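Local coordinates for manganese lipoxygenase (Gaeumannomyces graminis, PDB 5FX8), which oxygenates linoleic and alpha-linolenic acids at a catalytic manganese centre, giving 11S- and 13R-hydroperoxy fatty acids, at residues F128-F134 / L520-E526; L137-W142 / A529-S534; W142-E148 / A537-A542. One frame throughout, in Å; residues are numbered along the deposited sequence.

Interaction 1 (F128-F134 / L520-E526); sequences FKTLDDF and LAWLPNE
L520 sets its CD2 methyl at the edge of the F134 ring, near the ring plane, with 3.6 Å between L520 CD2 and F134 CE2. In this largely helical lipoxygenase fold, the contact packs the loop after helix 86-124 on the loop leading into helix 526-539, whose N-cap is N525. L131 CD1 adds to the apolar centre, 3.9 Å from L520 CD2, while L523 CD1 meets F134 CE2 obliquely at 3.7 Å. The other methyl of L520, CD1, turns to the backbone and lies 3.5 Å from F128 O.

Farther out, F128 places its CE2 over one face of F134 and receives E526 on its own ring: E526 CG stands 3.9 Å from the F128 ring centroid, a CH-pi contact over the face. At the polar edge, D133 OD2 accepts both K129 N and T130 N and ties down the turn that follows F128. N525 caps the helix start with its side chain, and its own backbone N bonds to Q528 OE1. A bend in E526 (chi2 75°) lets the carboxylate double back from the ring to the backbone, where OE2 accepts F128 N at 2.7 Å through its anti lone pair.

Interaction 2 (L137-W142 / A529-S534); sequences LYNGHW and AVEQVS. With NAG (2-acetamido-2-deoxy-beta-D-glucopyranose), chain K.
V533 wedges its two methyls among L137, Y138 and W142, where a loop containing a type II beta turn, Y138 to H141, packs on helix 526-539 of the lipoxygenase fold. Apolar contacts carry the whole meeting of the two segments, and no hydrogen bond crosses between them. With CG1 anti to the backbone N (chi1 -176°), V533 divides its work: CG1 goes chiefly to the indole, CG2 to the leucine and the tyrosine hydroxyl. V533 CG2 lies 3.8 Å from L137 CG as the two side chains lie alongside one another, running opposite ways. L137 forks over the helix, its CD1 3.6 Å from V530 CG2 and its CD2 3.8 Å from A529 CB. I122 of helix 86-124 also touches this leucine.

Two aromatic rings meet the valine in different ways. W142 offers a face: V533 CG1 sits above the indole, nearer the border of the ring system than its centre, 3.4 Å from W142 CE2. Y138 meets V533 obliquely, with Y138 OH 3.5 Å from V533 CG2, and its hydroxyl is hydrogen-bonded to L493 N. L137 CB lies over one face of this same tyrosine ring, so the loop packs on itself as well as on the helix.

About one turn earlier on the helix, V530 CG1 comes within 4.0 Å of C8 of the chain K NAG. A side-chain hydrogen bond within the loop fixes the rotation of the indole. W142 NE1 donates to L137 O at 2.9 Å, a bond that stays in the indole plane and runs nearly along the C=O axis.

Interaction 3 (W142-E148 / A537-A542); sequences WKESVPE and ARFNRA. With NAG (2-acetamido-2-deoxy-beta-D-glucopyranose), chain N.
N540 turns its amide edge-on to the backbone of S145, and N540 ND2 donates to S145 O at 3.1 Å. The bond lies in the carbonyl plane and close to the amide plane, with an N-H...O angle of 154°. A first torsion of -163°, which carries CG away from the backbone N, swings the amide out to this carbonyl. S145 O is gripped a second time by Q107 NE2 of helix 86-124.

E148 and N540 face each other from opposed sides, their carboxylate and amide planes 59° apart, and a water spans the gap instead of a direct bond. That water donates to N540 OD1 at 2.8 Å and also to E148 OE2, an oxygen that forms a salt bridge with K488 NZ. Both ends of the N540 amide are therefore held.

N540 belongs to the C-terminal part of helix 526-539 and the residues after it, in the metal-bearing helical domain of the lipoxygenase fold; its side chain is about 7 Å from that of the metal ligand V618, which the R541 side chain touches. R541 NH1 donates to both R538 O and N540 O; both oxygens lie in the guanidinium plane, while NH1 sits above each carbonyl plane.

The apolar contacts centre on two alanine methyls. A537 CB points toward the other segment and lies 4.2 Å from S145 CB, with V146 CG2 beside it and the W142 ring meeting it obliquely. A542 sets its methyl against the proline ring, 3.7 Å from A542 CB to P147 CD, and the same CB lies 3.3 Å from E144 O.

Two chain segments almost 390 residues apart run alongside each other here, and the three contacts follow in order from the N-cap of helix 526-539 toward its C-terminal part. Interactions 1 and 2 have centres 13 Å apart and meet at A529, whose CB is 4.0 Å from F128 CE2. Interactions 2 and 3, 10 Å apart between centres, share W142, which faces V533 in one and touches A537 in the other. Interactions 1 and 3 do not touch; their nearest atoms are about 8 Å apart. The series approaches the catalytic metal: interactions 1 and 2 lie away from it, whereas the N540 side chain of interaction 3 is about 11 Å from the manganese ion.

Interaction 1 (F128-F134 / L520-E526)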
loop_
_atom_site.group_PDB
_atom_site.type_symbol
_atom_site.label_atom_id
_atom_site.label_comp_id
_atom_site.label_asym_id
_atom_site.label_seq_id
_atom_site.Cartn_x
_atom_site.Cartn_y
_atom_site.Cartn_z
ATOM N N PHE A 128 -25.142 -13.689 6.960
ATOM C CA PHE A 128 -24.357 -14.265 8.039
ATOM C C PHE A 128 -25.323 -14.779 9.089
ATOM O O PHE A 128 -26.020 -13.992 9.733
ATOM C CB PHE A 128 -23.409 -13.249 8.675
ATOM C CG PHE A 128 -22.392 -12.680 7.743
ATOM C CD1 PHE A 128 -21.950 -13.401 6.659
ATOM C CD2 PHE A 128 -21.874 -11.410 7.961
ATOM C CE1 PHE A 128 -21.027 -12.871 5.809
ATOM C CE2 PHE A 128 -20.934 -10.881 7.107
ATOM C CZ PHE A 128 -20.515 -11.609 6.034
ATOM N N LYS A 129 -25.348 -16.093 9.276
ATOM C CA LYS A 129 -26.051 -16.683 10.404
ATOM C C LYS A 129 -25.122 -17.081 11.537
ATOM O O LYS A 129 -25.581 -17.212 12.668
ATOM C CB LYS A 129 -26.834 -17.916 9.956
ATOM C CG LYS A 129 -27.501 -17.753 8.618
ATOM C CD LYS A 129 -27.054 -18.836 7.652
ATOM C CE LYS A 129 -27.902 -18.809 6.400
ATOM N NZ LYS A 129 -27.830 -17.459 5.799
ATOM N N THR A 130 -23.840 -17.291 11.259
ATOM C CA THR A 130 -22.881 -17.692 12.277
ATOM C C THR A 130 -21.539 -17.065 11.927
ATOM O O THR A 130 -21.359 -16.534 10.834
ATOM C CB THR A 130 -22.789 -19.217 12.382
ATOM O OG1 THR A 130 -21.771 -19.565 13.322
ATOM C CG2 THR A 130 -22.442 -19.835 11.044
ATOM N N LEU A 131 -20.589 -17.114 12.864
ATOM C CA LEU A 131 -19.287 -16.504 12.601
ATOM C C LEU A 131 -18.551 -17.169 11.441
ATOM O O LEU A 131 -17.680 -16.543 10.841
ATOM C CB LEU A 131 -18.407 -16.538 13.851
ATOM C CG LEU A 131 -18.126 -15.235 14.607
ATOM C CD1 LEU A 131 -19.391 -14.520 14.952
ATOM C CD2 LEU A 131 -17.407 -15.525 15.875
ATOM N N ASP A 132 -18.881 -18.410 11.097
ATOM C CA ASP A 132 -18.137 -19.083 10.040
ATOM C C ASP A 132 -18.515 -18.553 8.668
ATOM O O ASP A 132 -17.715 -18.646 7.735
ATOM C CB ASP A 132 -18.368 -20.593 10.100
ATOM C CG ASP A 132 -18.436 -21.122 11.481
ATOM O OD1 ASP A 132 -17.408 -21.280 12.077
ATOM O OD2 ASP A 132 -19.522 -21.375 11.978
ATOM N N ASP A 133 -19.723 -18.001 8.518
ATOM C CA ASP A 133 -20.131 -17.441 7.234
ATOM C C ASP A 133 -19.319 -16.215 6.861
ATOM O O ASP A 133 -19.365 -15.788 5.706
ATOM C CB ASP A 133 -21.617 -17.083 7.239
ATOM C CG ASP A 133 -22.498 -18.260 7.585
ATOM O OD1 ASP A 133 -22.109 -19.388 7.222
ATOM O OD2 ASP A 133 -23.556 -18.065 8.235
ATOM N N PHE A 134 -18.578 -15.642 7.804
ATOM C CA PHE A 134 -17.666 -14.570 7.456
ATOM C C PHE A 134 -16.623 -15.014 6.454
ATOM O O PHE A 134 -16.043 -14.171 5.778
ATOM C CB PHE A 134 -16.988 -14.024 8.697
ATOM C CG PHE A 134 -17.713 -12.895 9.331
ATOM C CD1 PHE A 134 -17.505 -11.595 8.907
ATOM C CD2 PHE A 134 -18.606 -13.119 10.349
ATOM C CE1 PHE A 134 -18.180 -10.540 9.491
ATOM C CE2 PHE A 134 -19.283 -12.064 10.938
ATOM C CZ PHE A 134 -19.064 -10.777 10.509
ATOM N N LEU A 520 -22.665 -12.215 16.499
ATOM C CA LEU A 520 -22.739 -11.362 15.324
ATOM C C LEU A 520 -23.122 -9.940 15.659
ATOM O O LEU A 520 -22.946 -9.063 14.816
ATOM C CB LEU A 520 -23.746 -11.914 14.327
ATOM C CG LEU A 520 -23.389 -13.234 13.667
ATOM C CD1 LEU A 520 -24.553 -13.748 12.902
ATOM C CD2 LEU A 520 -22.245 -13.046 12.735
ATOM N N ALA A 521 -23.643 -9.681 16.852
ATOM C CA ALA A 521 -24.202 -8.365 17.114
ATOM C C ALA A 521 -23.123 -7.317 17.272
ATOM O O ALA A 521 -23.382 -6.132 17.070
ATOM C CB ALA A 521 -25.083 -8.400 18.351
ATOM N N TRP A 522 -21.920 -7.715 17.641
ATOM C CA TRP A 522 -20.865 -6.725 17.756
ATOM C C TRP A 522 -20.202 -6.473 16.420
ATOM O O TRP A 522 -19.580 -5.434 16.230
ATOM C CB TRP A 522 -19.854 -7.172 18.811
ATOM C CG TRP A 522 -20.338 -6.969 20.252
ATOM C CD1 TRP A 522 -20.088 -5.890 21.050
ATOM C CD2 TRP A 522 -21.152 -7.859 21.038
ATOM N NE1 TRP A 522 -20.685 -6.050 22.278
ATOM C CE2 TRP A 522 -21.351 -7.247 22.293
ATOM C CE3 TRP A 522 -21.736 -9.110 20.804
ATOM C CZ2 TRP A 522 -22.109 -7.846 23.308
ATOM C CZ3 TRP A 522 -22.489 -9.704 21.823
ATOM C CH2 TRP A 522 -22.666 -9.069 23.045
ATOM N N LEU A 523 -20.375 -7.335 15.513
ATOM C CA LEU A 523 -19.622 -7.333 14.278
ATOM C C LEU A 523 -20.402 -6.635 13.180
ATOM O O LEU A 523 -21.610 -6.477 13.276
ATOM C CB LEU A 523 -19.303 -8.774 13.872
ATOM C CG LEU A 523 -18.298 -9.502 14.753
ATOM C CD1 LEU A 523 -18.108 -10.890 14.264
ATOM C CD2 LEU A 523 -16.987 -8.763 14.659
ATOM N N PRO A 524 -19.754 -6.199 12.108
ATOM C CA PRO A 524 -20.511 -5.570 11.025
ATOM C C PRO A 524 -21.472 -6.543 10.359
ATOM O O PRO A 524 -21.289 -7.761 10.385
ATOM C CB PRO A 524 -19.416 -5.126 10.053
ATOM C CG PRO A 524 -18.255 -5.997 10.376
ATOM C CD PRO A 524 -18.307 -6.131 11.848
ATOM N N ASN A 525 -22.507 -5.990 9.745
ATOM C CA ASN A 525 -23.404 -6.807 8.951
ATOM C C ASN A 525 -22.782 -7.051 7.577
ATOM O O ASN A 525 -21.669 -6.625 7.296
ATOM C CB ASN A 525 -24.768 -6.146 8.859
ATOM C CG ASN A 525 -24.724 -4.840 8.129
ATOM O OD1 ASN A 525 -24.066 -4.704 7.110
ATOM N ND2 ASN A 525 -25.440 -3.865 8.642
ATOM N N GLU A 526 -23.513 -7.718 6.695
ATOM C CA GLU A 526 -22.936 -8.116 5.416
ATOM C C GLU A 526 -22.423 -6.918 4.624
ATOM O O GLU A 526 -21.314 -6.944 4.089
ATOM C CB GLU A 526 -23.971 -8.890 4.605
ATOM C CG GLU A 526 -24.430 -10.192 5.248
ATOM C CD GLU A 526 -25.381 -10.013 6.424
ATOM O OE1 GLU A 526 -25.803 -8.875 6.726
ATOM O OE2 GLU A 526 -25.705 -11.032 7.060
#

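Interaction 2 (L137-W142 / A529-S534)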
loop_
_atom_site.group_PDB
_atom_site.type_symbol
_atom_site.label_atom_id
_atom_site.label_comp_id
_atom_site.label_asym_id
_atom_site.label_seq_id
_atom_site.Cartn_x
_atom_site.Cartn_y
_atom_site.Cartn_z
ATOM N N LEU A 137 -17.016 -13.881 2.897
ATOM C CA LEU A 137 -16.437 -12.607 2.540
ATOM C C LEU A 137 -15.158 -12.745 1.717
ATOM O O LEU A 137 -14.830 -11.841 0.946
ATOM C CB LEU A 137 -16.191 -11.877 3.836
ATOM C CG LEU A 137 -16.053 -10.388 3.920
ATOM C CD1 LEU A 137 -17.220 -9.745 3.285
ATOM C CD2 LEU A 137 -16.005 -10.109 5.396
ATOM N N TYR A 138 -14.447 -13.864 1.828
ATOM C CA TYR A 138 -13.099 -13.989 1.286
ATOM C C TYR A 138 -12.933 -15.119 0.285
ATOM O O TYR A 138 -12.167 -14.987 -0.666
ATOM C CB TYR A 138 -12.105 -14.188 2.438
ATOM C CG TYR A 138 -11.996 -13.027 3.393
ATOM C CD1 TYR A 138 -11.415 -11.845 2.995
ATOM C CD2 TYR A 138 -12.462 -13.122 4.679
ATOM C CE1 TYR A 138 -11.306 -10.802 3.835
ATOM C CE2 TYR A 138 -12.358 -12.077 5.534
ATOM C CZ TYR A 138 -11.774 -10.919 5.104
ATOM O OH TYR A 138 -11.650 -9.852 5.937
ATOM N N ASN A 139 -13.603 -16.241 0.474
ATOM C CA ASN A 139 -13.340 -17.400 -0.365
ATOM C C ASN A 139 -13.737 -17.116 -1.795
ATOM O O ASN A 139 -14.913 -16.910 -2.086
ATOM C CB ASN A 139 -14.095 -18.606 0.158
ATOM C CG ASN A 139 -13.573 -19.052 1.488
ATOM O OD1 ASN A 139 -12.464 -18.683 1.878
ATOM N ND2 ASN A 139 -14.361 -19.839 2.204
ATOM N N GLY A 140 -12.760 -17.117 -2.690
ATOM C CA GLY A 140 -13.035 -16.968 -4.098
ATOM C C GLY A 140 -13.161 -15.546 -4.568
ATOM O O GLY A 140 -13.420 -15.325 -5.752
ATOM N N HIS A 141 -12.984 -14.575 -3.692
ATOM C CA HIS A 141 -13.207 -13.191 -4.038
ATOM C C HIS A 141 -11.911 -12.418 -3.924
ATOM O O HIS A 141 -10.900 -12.915 -3.420
ATOM C CB HIS A 141 -14.276 -12.561 -3.147
ATOM C CG HIS A 141 -15.634 -13.162 -3.318
ATOM N ND1 HIS A 141 -16.403 -12.954 -4.441
ATOM C CD2 HIS A 141 -16.361 -13.965 -2.510
ATOM C CE1 HIS A 141 -17.542 -13.606 -4.317
ATOM N NE2 HIS A 141 -17.543 -14.225 -3.153
ATOM N N TRP A 142 -11.968 -11.186 -4.422
ATOM C CA TRP A 142 -10.858 -10.253 -4.337
ATOM C C TRP A 142 -9.623 -10.772 -5.053
ATOM O O TRP A 142 -8.505 -10.433 -4.687
ATOM C CB TRP A 142 -10.523 -9.935 -2.890
ATOM C CG TRP A 142 -11.697 -9.677 -2.051
ATOM C CD1 TRP A 142 -12.274 -10.530 -1.176
ATOM C CD2 TRP A 142 -12.430 -8.461 -1.973
ATOM N NE1 TRP A 142 -13.341 -9.928 -0.553
ATOM C CE2 TRP A 142 -13.456 -8.653 -1.029
ATOM C CE3 TRP A 142 -12.327 -7.229 -2.615
ATOM C CZ2 TRP A 142 -14.369 -7.667 -0.721
ATOM C CZ3 TRP A 142 -13.232 -6.253 -2.302
ATOM C CH2 TRP A 142 -14.240 -6.475 -1.364
ATOM N N ALA A 529 -19.388 -5.304 6.367
ATOM C CA ALA A 529 -18.224 -6.168 6.261
ATOM C C ALA A 529 -17.609 -6.093 4.876
ATOM O O ALA A 529 -16.382 -6.021 4.732
ATOM C CB ALA A 529 -18.618 -7.602 6.578
ATOM N N VAL A 530 -18.449 -6.127 3.844
ATOM C CA VAL A 530 -17.947 -5.933 2.491
ATOM C C VAL A 530 -17.316 -4.562 2.359
ATOM O O VAL A 530 -16.353 -4.377 1.612
ATOM C CB VAL A 530 -19.078 -6.146 1.468
ATOM C CG1 VAL A 530 -18.614 -5.859 0.088
ATOM C CG2 VAL A 530 -19.532 -7.560 1.527
ATOM N N GLU A 531 -17.826 -3.586 3.094
ATOM C CA GLU A 531 -17.315 -2.236 2.942
ATOM C C GLU A 531 -15.977 -2.083 3.647
ATOM O O GLU A 531 -15.112 -1.313 3.203
ATOM C CB GLU A 531 -18.349 -1.245 3.467
ATOM C CG GLU A 531 -18.675 -0.100 2.530
ATOM C CD GLU A 531 -18.979 -0.544 1.106
ATOM O OE1 GLU A 531 -20.139 -0.925 0.838
ATOM O OE2 GLU A 531 -18.059 -0.487 0.249
ATOM N N GLN A 532 -15.789 -2.817 4.745
ATOM C CA GLN A 532 -14.485 -2.847 5.384
ATOM C C GLN A 532 -13.477 -3.535 4.478
ATOM O O GLN A 532 -12.436 -2.959 4.137
ATOM C CB GLN A 532 -14.582 -3.521 6.749
ATOM C CG GLN A 532 -13.248 -4.070 7.225
ATOM C CD GLN A 532 -13.145 -4.351 8.715
ATOM O OE1 GLN A 532 -13.992 -3.968 9.519
ATOM N NE2 GLN A 532 -12.089 -5.035 9.084
ATOM N N VAL A 533 -13.809 -4.728 3.993
ATOM C CA VAL A 533 -12.845 -5.393 3.133
ATOM C C VAL A 533 -12.572 -4.560 1.887
ATOM O O VAL A 533 -11.464 -4.573 1.365
ATOM C CB VAL A 533 -13.292 -6.830 2.802
ATOM C CG1 VAL A 533 -12.247 -7.520 1.992
ATOM C CG2 VAL A 533 -13.452 -7.585 4.045
ATOM N N SER A 534 -13.538 -3.764 1.443
ATOM C CA SER A 534 -13.362 -3.000 0.214
ATOM C C SER A 534 -12.455 -1.793 0.422
ATOM O O SER A 534 -11.643 -1.462 -0.452
ATOM C CB SER A 534 -14.715 -2.569 -0.311
ATOM O OG SER A 534 -14.559 -1.801 -1.489
HETATM C C1 NAG K . -20.434 -1.224 -5.515
HETATM C C2 NAG K . -20.219 -1.016 -4.040
HETATM C C3 NAG K . -20.626 0.393 -3.645
HETATM C C4 NAG K . -19.867 1.395 -4.491
HETATM C C5 NAG K . -20.133 1.094 -5.947
HETATM C C6 NAG K . -19.355 1.970 -6.882
HETATM C C7 NAG K . -20.509 -2.649 -2.234
HETATM C C8 NAG K . -21.425 -3.652 -1.624
HETATM N N2 NAG K . -20.979 -2.002 -3.298
HETATM O O3 NAG K . -20.289 0.629 -2.290
HETATM O O4 NAG K . -20.274 2.717 -4.170
HETATM O O5 NAG K . -19.736 -0.250 -6.234
HETATM O O6 NAG K . -19.603 1.547 -8.213
HETATM O O7 NAG K . -19.409 -2.420 -1.776
#

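Interaction 3 (W142-E148 / A537-A542)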
loop_
_atom_site.group_PDB
_atom_site.type_symbol
_atom_site.label_atom_id
_atom_site.label_comp_id
_atom_site.label_asym_id
_atom_site.label_seq_id
_atom_site.Cartn_x
_atom_site.Cartn_y
_atom_site.Cartn_z
ATOM N N TRP A 142 -11.968 -11.186 -4.422
ATOM C CA TRP A 142 -10.858 -10.253 -4.337
ATOM C C TRP A 142 -9.623 -10.772 -5.053
ATOM O O TRP A 142 -8.505 -10.433 -4.687
ATOM C CB TRP A 142 -10.523 -9.935 -2.890
ATOM C CG TRP A 142 -11.697 -9.677 -2.051
ATOM C CD1 TRP A 142 -12.274 -10.530 -1.176
ATOM C CD2 TRP A 142 -12.430 -8.461 -1.973
ATOM N NE1 TRP A 142 -13.341 -9.928 -0.553
ATOM C CE2 TRP A 142 -13.456 -8.653 -1.029
ATOM C CE3 TRP A 142 -12.327 -7.229 -2.615
ATOM C CZ2 TRP A 142 -14.369 -7.667 -0.721
ATOM C CZ3 TRP A 142 -13.232 -6.253 -2.302
ATOM C CH2 TRP A 142 -14.240 -6.475 -1.364
ATOM N N LYS A 143 -9.828 -11.591 -6.082
ATOM C CA LYS A 143 -8.722 -12.170 -6.826
ATOM C C LYS A 143 -7.904 -11.131 -7.572
ATOM O O LYS A 143 -6.721 -11.365 -7.829
ATOM C CB LYS A 143 -9.237 -13.193 -7.815
ATOM C CG LYS A 143 -9.580 -14.496 -7.185
ATOM C CD LYS A 143 -10.435 -15.313 -8.135
ATOM C CE LYS A 143 -10.274 -16.810 -7.916
ATOM N NZ LYS A 143 -11.161 -17.545 -8.867
ATOM N N GLU A 144 -8.504 -10.016 -7.980
ATOM C CA GLU A 144 -7.726 -9.001 -8.675
ATOM C C GLU A 144 -7.231 -7.905 -7.735
ATOM O O GLU A 144 -6.116 -7.407 -7.902
ATOM C CB GLU A 144 -8.543 -8.398 -9.815
ATOM C CG GLU A 144 -8.864 -9.346 -10.973
ATOM C CD GLU A 144 -9.995 -8.824 -11.875
ATOM O OE1 GLU A 144 -11.167 -8.772 -11.434
ATOM O OE2 GLU A 144 -9.719 -8.460 -13.033
ATOM N N SER A 145 -8.032 -7.542 -6.740
ATOM C CA SER A 145 -7.653 -6.539 -5.757
ATOM C C SER A 145 -6.558 -7.038 -4.844
ATOM O O SER A 145 -5.673 -6.276 -4.452
ATOM C CB SER A 145 -8.862 -6.167 -4.912
ATOM O OG SER A 145 -9.854 -5.600 -5.725
ATOM N N VAL A 146 -6.643 -8.297 -4.451
ATOM C CA VAL A 146 -5.692 -8.904 -3.543
ATOM C C VAL A 146 -5.219 -10.215 -4.156
ATOM O O VAL A 146 -5.595 -11.292 -3.684
ATOM C CB VAL A 146 -6.329 -9.108 -2.168
ATOM C CG1 VAL A 146 -5.296 -9.519 -1.185
ATOM C CG2 VAL A 146 -7.005 -7.826 -1.742
ATOM N N PRO A 147 -4.367 -10.176 -5.176
ATOM C CA PRO A 147 -4.049 -11.414 -5.898
ATOM C C PRO A 147 -3.444 -12.493 -5.032
ATOM O O PRO A 147 -3.752 -13.666 -5.236
ATOM C CB PRO A 147 -3.069 -10.941 -6.970
ATOM C CG PRO A 147 -3.278 -9.509 -7.066
ATOM C CD PRO A 147 -3.612 -9.041 -5.707
ATOM N N GLU A 148 -2.605 -12.141 -4.067
ATOM C CA GLU A 148 -2.007 -13.114 -3.160
ATOM C C GLU A 148 -3.004 -13.699 -2.165
ATOM O O GLU A 148 -2.640 -14.606 -1.410
ATOM C CB GLU A 148 -0.827 -12.466 -2.426
ATOM C CG GLU A 148 -1.205 -11.339 -1.454
ATOM C CD GLU A 148 -1.223 -9.875 -2.022
ATOM O OE1 GLU A 148 -1.736 -9.568 -3.131
ATOM O OE2 GLU A 148 -0.737 -8.990 -1.284
ATOM N N ALA A 537 -8.942 -3.321 0.917
ATOM C CA ALA A 537 -8.462 -3.683 -0.405
ATOM C C ALA A 537 -8.047 -2.450 -1.192
ATOM O O ALA A 537 -7.143 -2.522 -2.015
ATOM C CB ALA A 537 -9.526 -4.469 -1.171
ATOM N N ARG A 538 -8.687 -1.312 -0.955
ATOM C CA ARG A 538 -8.257 -0.105 -1.631
ATOM C C ARG A 538 -6.952 0.458 -1.080
ATOM O O ARG A 538 -6.336 1.303 -1.740
ATOM C CB ARG A 538 -9.362 0.943 -1.563
ATOM C CG ARG A 538 -10.203 1.020 -2.835
ATOM C CD ARG A 538 -11.400 1.894 -2.600
ATOM N NE ARG A 538 -12.458 1.208 -1.884
ATOM C CZ ARG A 538 -13.197 1.793 -0.967
ATOM N NH1 ARG A 538 -12.963 3.054 -0.665
ATOM N NH2 ARG A 538 -14.155 1.129 -0.359
ATOM N N PHE A 539 -6.510 0.019 0.107
ATOM C CA PHE A 539 -5.155 0.381 0.540
ATOM C C PHE A 539 -4.065 -0.445 -0.146
ATOM O O PHE A 539 -2.889 -0.088 -0.072
ATOM C CB PHE A 539 -5.012 0.234 2.047
ATOM C CG PHE A 539 -5.852 1.185 2.851
ATOM C CD1 PHE A 539 -6.436 2.284 2.278
ATOM C CD2 PHE A 539 -6.042 0.973 4.206
ATOM C CE1 PHE A 539 -7.184 3.134 3.033
ATOM C CE2 PHE A 539 -6.783 1.833 4.957
ATOM C CZ PHE A 539 -7.348 2.913 4.365
ATOM N N ASN A 540 -4.422 -1.533 -0.806
ATOM C CA ASN A 540 -3.485 -2.410 -1.485
ATOM C C ASN A 540 -3.283 -1.933 -2.922
ATOM O O ASN A 540 -4.064 -1.142 -3.452
ATOM C CB ASN A 540 -3.998 -3.847 -1.452
ATOM C CG ASN A 540 -2.933 -4.865 -1.771
ATOM O OD1 ASN A 540 -1.808 -4.768 -1.311
ATOM N ND2 ASN A 540 -3.282 -5.838 -2.577
ATOM N N ARG A 541 -2.194 -2.393 -3.535
ATOM C CA ARG A 541 -1.826 -1.996 -4.890
ATOM C C ARG A 541 -1.349 -3.241 -5.627
ATOM O O ARG A 541 -0.163 -3.556 -5.626
ATOM C CB ARG A 541 -0.750 -0.916 -4.901
ATOM C CG ARG A 541 -1.232 0.500 -4.664
ATOM C CD ARG A 541 -2.088 1.027 -5.808
ATOM N NE ARG A 541 -2.594 2.370 -5.548
ATOM C CZ ARG A 541 -3.583 2.631 -4.703
ATOM N NH1 ARG A 541 -4.153 1.653 -4.043
ATOM N NH2 ARG A 541 -3.983 3.863 -4.494
ATOM N N ALA A 542 -2.268 -3.907 -6.297
ATOM C CA ALA A 542 -2.000 -5.128 -7.028
ATOM C C ALA A 542 -1.129 -4.934 -8.265
ATOM O O ALA A 542 -0.622 -5.920 -8.793
ATOM C CB ALA A 542 -3.337 -5.764 -7.416
HETATM C C1 NAG N . -14.256 -8.222 -15.471
HETATM C C2 NAG N . -13.262 -9.398 -15.583
HETATM C C3 NAG N . -11.817 -8.901 -15.490
HETATM C C4 NAG N . -11.570 -7.783 -16.493
HETATM C C5 NAG N . -12.566 -6.662 -16.229
HETATM C C6 NAG N . -12.476 -5.512 -17.201
HETATM C C7 NAG N . -14.074 -11.606 -14.815
HETATM C C8 NAG N . -14.247 -12.511 -13.632
HETATM N N2 NAG N . -13.519 -10.411 -14.566
HETATM O O3 NAG N . -10.950 -9.994 -15.764
HETATM O O4 NAG N . -10.233 -7.302 -16.406
HETATM O O5 NAG N . -13.889 -7.184 -16.378
HETATM O O6 NAG N . -13.751 -4.888 -17.308
HETATM O O7 NAG N . -14.427 -11.941 -15.939
HETATM O O HOH W 1 0.364 -6.219 -0.349
#